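Local atomic coordinates of holo-[acyl-carrier-protein] synthase (Neisseria meningitidis FAM18, PDB entry 5SUV), a protein that belongs to the 4'-phosphopantetheinyl transferase superfamily, a family of alpha/beta enzymes, and is modelled here as a three-chain assembly with bound coenzyme A. Residues A43-P46 with V47-L50; P93-S96 with K97-E100; K14-I17 with R18-K22. All coordinates share one frame; numbering follows the deposited sequence.

Contact 1 of 3, residues A43-P46 with V47-L50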
ATOM      1  N   ALA A  43     -14.490 -21.906   4.382  1.00 80.52           N
ATOM      2  CA  ALA A  43     -13.806 -21.047   3.427  1.00 83.01           C
ATOM      3  C   ALA A  43     -13.554 -21.807   2.131  1.00 78.44           C
ATOM      4  O   ALA A  43     -13.055 -22.935   2.148  1.00 85.37           O
ATOM      5  CB  ALA A  43     -12.492 -20.542   4.016  1.00 83.02           C
ATOM      6  N   GLY A  44     -13.911 -21.187   1.004  1.00 67.79           N
ATOM      7  CA  GLY A  44     -13.691 -21.820  -0.284  1.00 69.99           C
ATOM      8  C   GLY A  44     -12.235 -21.891  -0.694  1.00 75.28           C
ATOM      9  O   GLY A  44     -11.888 -22.679  -1.583  1.00 76.13           O
ATOM     10  N   LYS A  45     -11.378 -21.077  -0.080  1.00 84.73           N
ATOM     11  CA  LYS A  45      -9.946 -21.058  -0.380  1.00 85.20           C
ATOM     12  C   LYS A  45      -9.177 -20.903   0.924  1.00 64.02           C
ATOM     13  O   LYS A  45      -8.672 -19.823   1.239  1.00 58.04           O
ATOM     14  CB  LYS A  45      -9.606 -19.927  -1.353  1.00 82.59           C
ATOM     15  CG  LYS A  45     -10.279 -20.058  -2.711  1.00 96.02           C
ATOM     16  CD  LYS A  45      -9.858 -18.939  -3.658  1.00108.61           C
ATOM     17  CE  LYS A  45     -10.548 -17.620  -3.326  1.00113.77           C
ATOM     18  NZ  LYS A  45     -12.013 -17.664  -3.602  1.00118.99           N
ATOM     19  N   PRO A  46      -9.048 -21.985   1.702  1.00 56.82           N
ATOM     20  CA  PRO A  46      -8.503 -21.839   3.066  1.00 59.66           C
ATOM     21  C   PRO A  46      -7.113 -21.231   3.126  1.00 56.16           C
ATOM     22  O   PRO A  46      -6.794 -20.534   4.097  1.00 49.21           O
ATOM     23  CB  PRO A  46      -8.513 -23.280   3.604  1.00 55.33           C
ATOM     24  CG  PRO A  46      -8.602 -24.157   2.394  1.00 57.99           C
ATOM     25  CD  PRO A  46      -9.393 -23.380   1.389  1.00 58.29           C
ATOM     26  N   VAL A  47      -6.262 -21.475   2.131  1.00 55.22           N
ATOM     27  CA  VAL A  47      -4.937 -20.864   2.147  1.00 56.62           C
ATOM     28  C   VAL A  47      -5.047 -19.362   1.892  1.00 51.15           C
ATOM     29  O   VAL A  47      -4.434 -18.548   2.597  1.00 41.40           O
ATOM     30  CB  VAL A  47      -4.018 -21.550   1.121  1.00 53.77           C
ATOM     31  CG1 VAL A  47      -2.644 -20.917   1.134  1.00 45.66           C
ATOM     32  CG2 VAL A  47      -3.909 -23.044   1.415  1.00 54.35           C
ATOM     33  N   ASN A  48      -5.844 -18.975   0.891  1.00 49.96           N
ATOM     34  CA  ASN A  48      -6.083 -17.562   0.613  1.00 51.27           C
ATOM     35  C   ASN A  48      -6.797 -16.889   1.781  1.00 54.31           C
ATOM     36  O   ASN A  48      -6.553 -15.713   2.079  1.00 45.88           O
ATOM     37  CB  ASN A  48      -6.900 -17.429  -0.677  1.00 52.35           C
ATOM     38  CG  ASN A  48      -7.152 -15.983  -1.076  1.00 55.83           C
ATOM     39  OD1 ASN A  48      -8.111 -15.359  -0.615  1.00 61.48           O
ATOM     40  ND2 ASN A  48      -6.302 -15.450  -1.958  1.00 58.17           N
ATOM     41  N   TYR A  49      -7.685 -17.623   2.449  1.00 59.09           N
ATOM     42  CA  TYR A  49      -8.374 -17.095   3.619  1.00 43.54           C
ATOM     43  C   TYR A  49      -7.386 -16.771   4.733  1.00 40.72           C
ATOM     44  O   TYR A  49      -7.353 -15.644   5.237  1.00 41.10           O
ATOM     45  CB  TYR A  49      -9.415 -18.114   4.084  1.00 46.14           C
ATOM     46  CG  TYR A  49     -10.256 -17.679   5.263  1.00 55.12           C
ATOM     47  CD1 TYR A  49      -9.798 -17.846   6.565  1.00 54.58           C
ATOM     48  CD2 TYR A  49     -11.514 -17.125   5.077  1.00 46.37           C
ATOM     49  CE1 TYR A  49     -10.562 -17.461   7.647  1.00 61.56           C
ATOM     50  CE2 TYR A  49     -12.293 -16.740   6.161  1.00 58.36           C
ATOM     51  CZ  TYR A  49     -11.810 -16.907   7.443  1.00 65.76           C
ATOM     52  OH  TYR A  49     -12.574 -16.523   8.530  1.00 67.47           O
ATOM     53  N   LEU A  50      -6.562 -17.749   5.125  1.00 49.83           N
ATOM     54  CA  LEU A  50      -5.563 -17.501   6.162  1.00 40.32           C
ATOM     55  C   LEU A  50      -4.599 -16.398   5.754  1.00 41.37           C
ATOM     56  O   LEU A  50      -4.207 -15.571   6.584  1.00 36.89           O
ATOM     57  CB  LEU A  50      -4.781 -18.777   6.470  1.00 40.62           C
ATOM     58  CG  LEU A  50      -5.392 -19.813   7.401  1.00 66.71           C
ATOM     59  CD1 LEU A  50      -4.507 -21.045   7.436  1.00 69.13           C
ATOM     60  CD2 LEU A  50      -5.556 -19.237   8.788  1.00 75.35           C
TER
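Lys45, the N-cap residue of helix 46-63, accepts the amide of Tyr49 on its carbonyl oxygen, with Tyr49 N 2.7 Å from Lys45 O. That donor comes almost straight down the line of the carbonyl, at a C=O...N angle of 168°. One residue further on, Leu50 N reaches Pro46 O at 3.0 Å, this time tilted 35° from the carbonyl plane. These are the first i to i+4 bonds of the helix, and the two residues that accept them, Pro46 and Lys45, bury the most surface here. Pro46 suits the first helical position because its ring closes on the backbone nitrogen, so it has no amide proton to satisfy there, and its backbone is already helical. Beyond the two segments the ring rests on Phe40.

The side chains add a second layer. Lys45 CB sits 3.7 Å from Asn48 CB, so the two residues touch near their backbones while the rest of the lysine leads off into solvent, its chain bent at both far torsions. On another flank, Ala43 CB packs 3.7 Å from CD2 of the Tyr49 ring. Tyr49 holds CG anti to its own nitrogen (chi1 -178°), which sets the base of the ring beside Ala43, whose methyl group approaches it obliquely. The hydroxyl at the far end is hydrogen-bonded to Glu39, and Arg53 makes a cation-pi contact with the ring. Taken together, these features are those of a helix N-terminus: an N-cap carbonyl opening the hydrogen-bonding series, proline in the first turn, and an aromatic ring whose root packs on Ala43 of the preceding loop.

Contact 2 of 3, residues P93-S96 with K97-E100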
ATOM      1  N   PRO A  93     -13.189  -7.649  22.772  1.00 32.86           N
ATOM      2  CA  PRO A  93     -13.547  -6.535  23.667  1.00 32.65           C
ATOM      3  C   PRO A  93     -12.345  -5.800  24.241  1.00 30.85           C
ATOM      4  O   PRO A  93     -12.391  -4.571  24.411  1.00 30.23           O
ATOM      5  CB  PRO A  93     -14.401  -7.225  24.752  1.00 34.40           C
ATOM      6  CG  PRO A  93     -14.070  -8.670  24.653  1.00 35.05           C
ATOM      7  CD  PRO A  93     -13.723  -8.940  23.221  1.00 34.59           C
ATOM      8  N   ALA A  94     -11.257  -6.497  24.546  1.00 30.15           N
ATOM      9  CA  ALA A  94     -10.119  -5.805  25.131  1.00 28.66           C
ATOM     10  C   ALA A  94      -9.495  -4.847  24.128  1.00 27.38           C
ATOM     11  O   ALA A  94      -8.975  -3.791  24.505  1.00 26.18           O
ATOM     12  CB  ALA A  94      -9.078  -6.799  25.598  1.00 30.37           C
ATOM     13  N   LEU A  95      -9.495  -5.227  22.849  1.00 27.08           N
ATOM     14  CA  LEU A  95      -8.954  -4.340  21.818  1.00 33.22           C
ATOM     15  C   LEU A  95      -9.879  -3.151  21.565  1.00 26.10           C
ATOM     16  O   LEU A  95      -9.403  -2.022  21.385  1.00 25.06           O
ATOM     17  CB  LEU A  95      -8.698  -5.126  20.518  1.00 25.80           C
ATOM     18  CG  LEU A  95      -8.107  -4.351  19.330  1.00 24.60           C
ATOM     19  CD1 LEU A  95      -6.856  -3.593  19.733  1.00 23.03           C
ATOM     20  CD2 LEU A  95      -7.812  -5.317  18.165  1.00 24.83           C
ATOM     21  N   SER A  96     -11.194  -3.381  21.490  1.00 27.67           N
ATOM     22  CA  SER A  96     -12.127  -2.259  21.400  1.00 28.27           C
ATOM     23  C   SER A  96     -11.843  -1.235  22.492  1.00 27.82           C
ATOM     24  O   SER A  96     -11.790  -0.027  22.231  1.00 27.27           O
ATOM     25  CB  SER A  96     -13.580  -2.759  21.507  1.00 30.46           C
ATOM     26  OG  SER A  96     -13.957  -3.457  20.339  1.00 60.29           O
ATOM     27  N   LYS A  97     -11.644  -1.706  23.720  1.00 28.86           N
ATOM     28  CA  LYS A  97     -11.374  -0.808  24.838  1.00 33.06           C
ATOM     29  C   LYS A  97     -10.056  -0.061  24.642  1.00 31.04           C
ATOM     30  O   LYS A  97      -9.987   1.155  24.839  1.00 28.99           O
ATOM     31  CB  LYS A  97     -11.363  -1.602  26.145  1.00 29.98           C
ATOM     32  CG  LYS A  97     -11.114  -0.733  27.372  1.00 75.48           C
ATOM     33  CD  LYS A  97     -10.956  -1.558  28.633  1.00 86.11           C
ATOM     34  CE  LYS A  97     -10.788  -0.670  29.858  1.00 86.58           C
ATOM     35  NZ  LYS A  97     -11.988   0.172  30.094  1.00 73.29           N
ATOM     36  N   TRP A  98      -9.001  -0.768  24.225  1.00 25.17           N
ATOM     37  CA  TRP A  98      -7.720  -0.103  24.006  1.00 26.66           C
ATOM     38  C   TRP A  98      -7.833   0.947  22.904  1.00 27.97           C
ATOM     39  O   TRP A  98      -7.346   2.071  23.056  1.00 23.92           O
ATOM     40  CB  TRP A  98      -6.638  -1.128  23.656  1.00 23.60           C
ATOM     41  CG  TRP A  98      -5.242  -0.549  23.496  1.00 23.03           C
ATOM     42  CD1 TRP A  98      -4.367  -0.241  24.491  1.00 23.79           C
ATOM     43  CD2 TRP A  98      -4.578  -0.236  22.269  1.00 23.08           C
ATOM     44  NE1 TRP A  98      -3.196   0.252  23.965  1.00 23.31           N
ATOM     45  CE2 TRP A  98      -3.302   0.267  22.598  1.00 25.11           C
ATOM     46  CE3 TRP A  98      -4.942  -0.319  20.927  1.00 24.71           C
ATOM     47  CZ2 TRP A  98      -2.383   0.678  21.620  1.00 21.68           C
ATOM     48  CZ3 TRP A  98      -4.038   0.092  19.969  1.00 24.39           C
ATOM     49  CH2 TRP A  98      -2.778   0.579  20.320  1.00 22.01           C
ATOM     50  N   LEU A  99      -8.489   0.613  21.792  1.00 23.34           N
ATOM     51  CA  LEU A  99      -8.636   1.584  20.716  1.00 26.45           C
ATOM     52  C   LEU A  99      -9.321   2.844  21.229  1.00 29.09           C
ATOM     53  O   LEU A  99      -8.897   3.963  20.908  1.00 26.96           O
ATOM     54  CB  LEU A  99      -9.419   0.970  19.554  1.00 30.42           C
ATOM     55  CG  LEU A  99      -8.692  -0.161  18.808  1.00 23.77           C
ATOM     56  CD1 LEU A  99      -9.647  -0.881  17.853  1.00 24.51           C
ATOM     57  CD2 LEU A  99      -7.495   0.361  18.046  1.00 21.81           C
ATOM     58  N   GLU A 100     -10.355   2.675  22.051  1.00 28.27           N
ATOM     59  CA  GLU A 100     -11.074   3.817  22.613  1.00 31.41           C
ATOM     60  C   GLU A 100     -10.172   4.637  23.525  1.00 31.39           C
ATOM     61  O   GLU A 100     -10.175   5.873  23.456  1.00 32.79           O
ATOM     62  CB  GLU A 100     -12.315   3.333  23.375  1.00 39.06           C
ATOM     63  CG  GLU A 100     -13.282   4.451  23.734  1.00 55.97           C
ATOM     64  CD  GLU A 100     -14.587   3.947  24.324  1.00 75.50           C
ATOM     65  OE1 GLU A 100     -14.599   2.842  24.910  1.00 67.70           O
ATOM     66  OE2 GLU A 100     -15.604   4.661  24.199  1.00 93.08           O
TER
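Lys97 sits one turn after Pro93 on helix 93-102, and its amide nitrogen gives a hydrogen bond to Pro93 O at 3.0 Å. The aliphatic CB of the lysine lies against that carbonyl, while its ammonium end runs off the exposed flank. Next, Trp98 N bonds to Ala94 O. Its indole contributes more: CE3 comes 4.0 Å from Leu95 CD1, a greasy contact in which the methyl approaches the ring obliquely. Further out, the indole also meets Val64 and Val72.

Leu99 carries the inner side. Leu99 N lies 2.8 Å from Leu95 O, the straightest bond of the four, with an N-H...O angle of 172°. CG is set beside the backbone nitrogen (chi1 -68°), which lays the branch over that same carbonyl and brings Leu99 CG to 4.0 Å from Leu95 CD1. A single leucine methyl thus meets both Trp98 and Leu99. Glu100 closes the series through its amide to Ser96 O, and its carboxylate extends outward.

Buried Leu95 and Leu99 both rest on Phe60 of helix 46-63, and Leu99 also touches Tyr91 of strand 87-91. Leucines facing the core and charged residues facing solvent are the pattern of an amphipathic surface helix.

Contact 3 of 3, residues K14-I17 with R18-K22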
ATOM      1  N   LYS A  14       2.658 -19.304  -0.465  1.00 62.07           N
ATOM      2  CA  LYS A  14       3.563 -20.421  -0.211  1.00 73.38           C
ATOM      3  C   LYS A  14       4.044 -20.417   1.234  1.00 65.84           C
ATOM      4  O   LYS A  14       4.232 -21.481   1.835  1.00 66.92           O
ATOM      5  CB  LYS A  14       4.748 -20.369  -1.175  1.00 83.02           C
ATOM      6  CG  LYS A  14       4.370 -20.616  -2.630  1.00 79.52           C
ATOM      7  CD  LYS A  14       5.563 -20.424  -3.560  1.00 70.67           C
ATOM      8  CE  LYS A  14       5.161 -20.556  -5.021  1.00 71.37           C
ATOM      9  NZ  LYS A  14       4.525 -21.874  -5.318  1.00 70.39           N
ATOM     10  N   ARG A  15       4.248 -19.229   1.809  1.00 50.88           N
ATOM     11  CA  ARG A  15       4.631 -19.151   3.213  1.00 44.38           C
ATOM     12  C   ARG A  15       3.517 -19.675   4.103  1.00 46.94           C
ATOM     13  O   ARG A  15       3.781 -20.381   5.084  1.00 46.12           O
ATOM     14  CB  ARG A  15       4.982 -17.717   3.595  1.00 40.87           C
ATOM     15  CG  ARG A  15       5.313 -17.507   5.073  1.00 39.10           C
ATOM     16  CD  ARG A  15       6.110 -16.224   5.262  1.00 54.93           C
ATOM     17  NE  ARG A  15       5.936 -15.634   6.588  1.00 60.45           N
ATOM     18  CZ  ARG A  15       5.367 -14.454   6.842  1.00 62.12           C
ATOM     19  NH1 ARG A  15       4.897 -13.680   5.868  1.00 55.56           N
ATOM     20  NH2 ARG A  15       5.274 -14.037   8.096  1.00 66.26           N
ATOM     21  N   ILE A  16       2.264 -19.354   3.768  1.00 39.55           N
ATOM     22  CA  ILE A  16       1.142 -19.878   4.544  1.00 49.90           C
ATOM     23  C   ILE A  16       1.128 -21.397   4.467  1.00 53.83           C
ATOM     24  O   ILE A  16       0.979 -22.083   5.486  1.00 47.79           O
ATOM     25  CB  ILE A  16      -0.188 -19.274   4.056  1.00 38.65           C
ATOM     26  CG1 ILE A  16      -0.205 -17.754   4.246  1.00 45.92           C
ATOM     27  CG2 ILE A  16      -1.380 -19.896   4.793  1.00 40.16           C
ATOM     28  CD1 ILE A  16      -0.209 -17.288   5.712  1.00 50.82           C
ATOM     29  N   ILE A  17       1.305 -21.945   3.262  1.00 46.53           N
ATOM     30  CA  ILE A  17       1.348 -23.395   3.097  1.00 50.69           C
ATOM     31  C   ILE A  17       2.426 -24.000   3.990  1.00 54.37           C
ATOM     32  O   ILE A  17       2.184 -24.984   4.698  1.00 54.41           O
ATOM     33  CB  ILE A  17       1.557 -23.758   1.616  1.00 56.68           C
ATOM     34  CG1 ILE A  17       0.326 -23.352   0.801  1.00 50.29           C
ATOM     35  CG2 ILE A  17       1.823 -25.271   1.448  1.00 57.82           C
ATOM     36  CD1 ILE A  17       0.514 -23.516  -0.731  1.00 52.10           C
ATOM     37  N   ARG A  18       3.625 -23.414   3.990  1.00 56.85           N
ATOM     38  CA  ARG A  18       4.677 -23.919   4.868  1.00 52.92           C
ATOM     39  C   ARG A  18       4.232 -23.888   6.321  1.00 59.36           C
ATOM     40  O   ARG A  18       4.414 -24.863   7.060  1.00 58.48           O
ATOM     41  CB  ARG A  18       5.955 -23.103   4.699  1.00 50.60           C
ATOM     42  CG  ARG A  18       6.624 -23.263   3.340  1.00 78.37           C
ATOM     43  CD  ARG A  18       8.018 -22.622   3.304  1.00 87.95           C
ATOM     44  NE  ARG A  18       8.192 -21.576   4.314  1.00 94.77           N
ATOM     45  CZ  ARG A  18       8.769 -21.747   5.505  1.00 98.11           C
ATOM     46  NH1 ARG A  18       9.249 -22.932   5.865  1.00114.24           N
ATOM     47  NH2 ARG A  18       8.868 -20.725   6.348  1.00 83.72           N
ATOM     48  N   LEU A  19       3.643 -22.770   6.747  1.00 50.88           N
ATOM     49  CA  LEU A  19       3.212 -22.642   8.134  1.00 52.65           C
ATOM     50  C   LEU A  19       2.129 -23.659   8.477  1.00 56.88           C
ATOM     51  O   LEU A  19       2.139 -24.240   9.568  1.00 51.69           O
ATOM     52  CB  LEU A  19       2.726 -21.217   8.400  1.00 49.45           C
ATOM     53  CG  LEU A  19       3.818 -20.139   8.381  1.00 45.19           C
ATOM     54  CD1 LEU A  19       3.233 -18.733   8.394  1.00 41.68           C
ATOM     55  CD2 LEU A  19       4.757 -20.316   9.570  1.00 46.45           C
ATOM     56  N   ASN A  20       1.180 -23.883   7.568  1.00 52.62           N
ATOM     57  CA  ASN A  20       0.203 -24.944   7.789  1.00 52.66           C
ATOM     58  C   ASN A  20       0.887 -26.300   7.887  1.00 66.12           C
ATOM     59  O   ASN A  20       0.525 -27.133   8.726  1.00 70.15           O
ATOM     60  CB  ASN A  20      -0.826 -24.962   6.661  1.00 59.64           C
ATOM     61  CG  ASN A  20      -1.846 -23.865   6.788  1.00 57.71           C
ATOM     62  OD1 ASN A  20      -2.086 -23.348   7.879  1.00 54.35           O
ATOM     63  ND2 ASN A  20      -2.456 -23.495   5.666  1.00 57.49           N
ATOM     64  N   LYS A  21       1.887 -26.536   7.038  1.00 66.54           N
ATOM     65  CA  LYS A  21       2.506 -27.854   6.978  1.00 71.21           C
ATOM     66  C   LYS A  21       3.273 -28.165   8.254  1.00 85.57           C
ATOM     67  O   LYS A  21       3.215 -29.292   8.759  1.00102.74           O
ATOM     68  CB  LYS A  21       3.429 -27.946   5.763  1.00 62.86           C
ATOM     69  CG  LYS A  21       4.005 -29.341   5.534  1.00 71.52           C
ATOM     70  CD  LYS A  21       4.816 -29.396   4.243  1.00 67.85           C
ATOM     71  CE  LYS A  21       5.431 -30.759   4.017  1.00 69.05           C
ATOM     72  NZ  LYS A  21       6.237 -30.765   2.759  1.00 71.27           N
ATOM     73  N   LYS A  22       3.999 -27.185   8.795  1.00 74.61           N
ATOM     74  CA  LYS A  22       4.794 -27.441   9.991  1.00 71.98           C
ATOM     75  C   LYS A  22       3.912 -27.555  11.230  1.00 77.71           C
ATOM     76  O   LYS A  22       4.090 -28.464  12.047  1.00 87.21           O
ATOM     77  CB  LYS A  22       5.837 -26.342  10.185  1.00 67.74           C
ATOM     78  CG  LYS A  22       6.668 -26.548  11.439  1.00 76.94           C
ATOM     79  CD  LYS A  22       7.840 -25.582  11.549  1.00 80.09           C
ATOM     80  CE  LYS A  22       8.664 -25.894  12.800  1.00 84.16           C
ATOM     81  NZ  LYS A  22       9.829 -24.988  12.998  1.00 78.50           N
TER
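Lys14 meets Arg18 one turn later through backbone and aliphatic stem alike: Arg18 N donates to Lys14 O at 3.0 Å, and the arginine's CG lies 3.3 Å from the same oxygen. The backbone N of Lys14 is itself hydrogen-bonded to the carboxylate of Asp116.

Arg15 comes next, its carbonyl O accepting Leu19 N at 2.9 Å. The two side chains run side by side in the same direction, with Arg15 CG 4.1 Å from Leu19 CD1, so the leucine flanks the stem of the arginine. Extended from CG to NE, that stem carries the guanidinium well beyond the helix. There NH1 forms a salt bridge with Glu114 of the second subunit.

Ile16, the buried member, offers its carbonyl O to Asn20 N at 2.8 Å in a nearly linear bond (N-H...O 169°). Its CG2 methyl, anti to the backbone nitrogen, lies 3.9 Å from Asn20 ND2, an apolar surface against an amide. The isoleucine also packs on Ala51 and on Phe27, which lies under Leu19 and Asn20 as well.

Ile17 finishes the segment by accepting Lys21 N, with an N-H...O angle of only 148°.

Arg15 and Arg18 are both basic, NE of the former 5.9 Å from NH2 of the latter. Because the chain of Arg15 ends at a carboxylate of another subunit, near coenzyme A, this proximity of like charges is probably offset there, and helix 13-23 combines an apolar side packed on helices 25-31 and 46-63 with a basic side from which Arg15 reaches the second subunit.

How the contacts relate
Contacts 1 and 3 form one packing unit, their centres 13 Å apart. Their closest touch is Leu50 CD1 to Asn20 OD1, 3.4 Å; Val47 CG1 lies 3.9 Å from Ile17 CG1, so helix 46-63 docks by its first turn against helix 13-23. Contact 2 lies on the opposite side of the chain's centre; its centre is 28 Å from that of contact 1 and 31 Å from that of contact 3. Helix 46-63 nonetheless runs from contact 1 to the helix of contact 2. A bound coenzyme A lies about 4 Å from the Arg15 side chain, and one lies about 5 Å from that of Asn48; the Trp98 side chain is about 9 Å from the ligand nearest it.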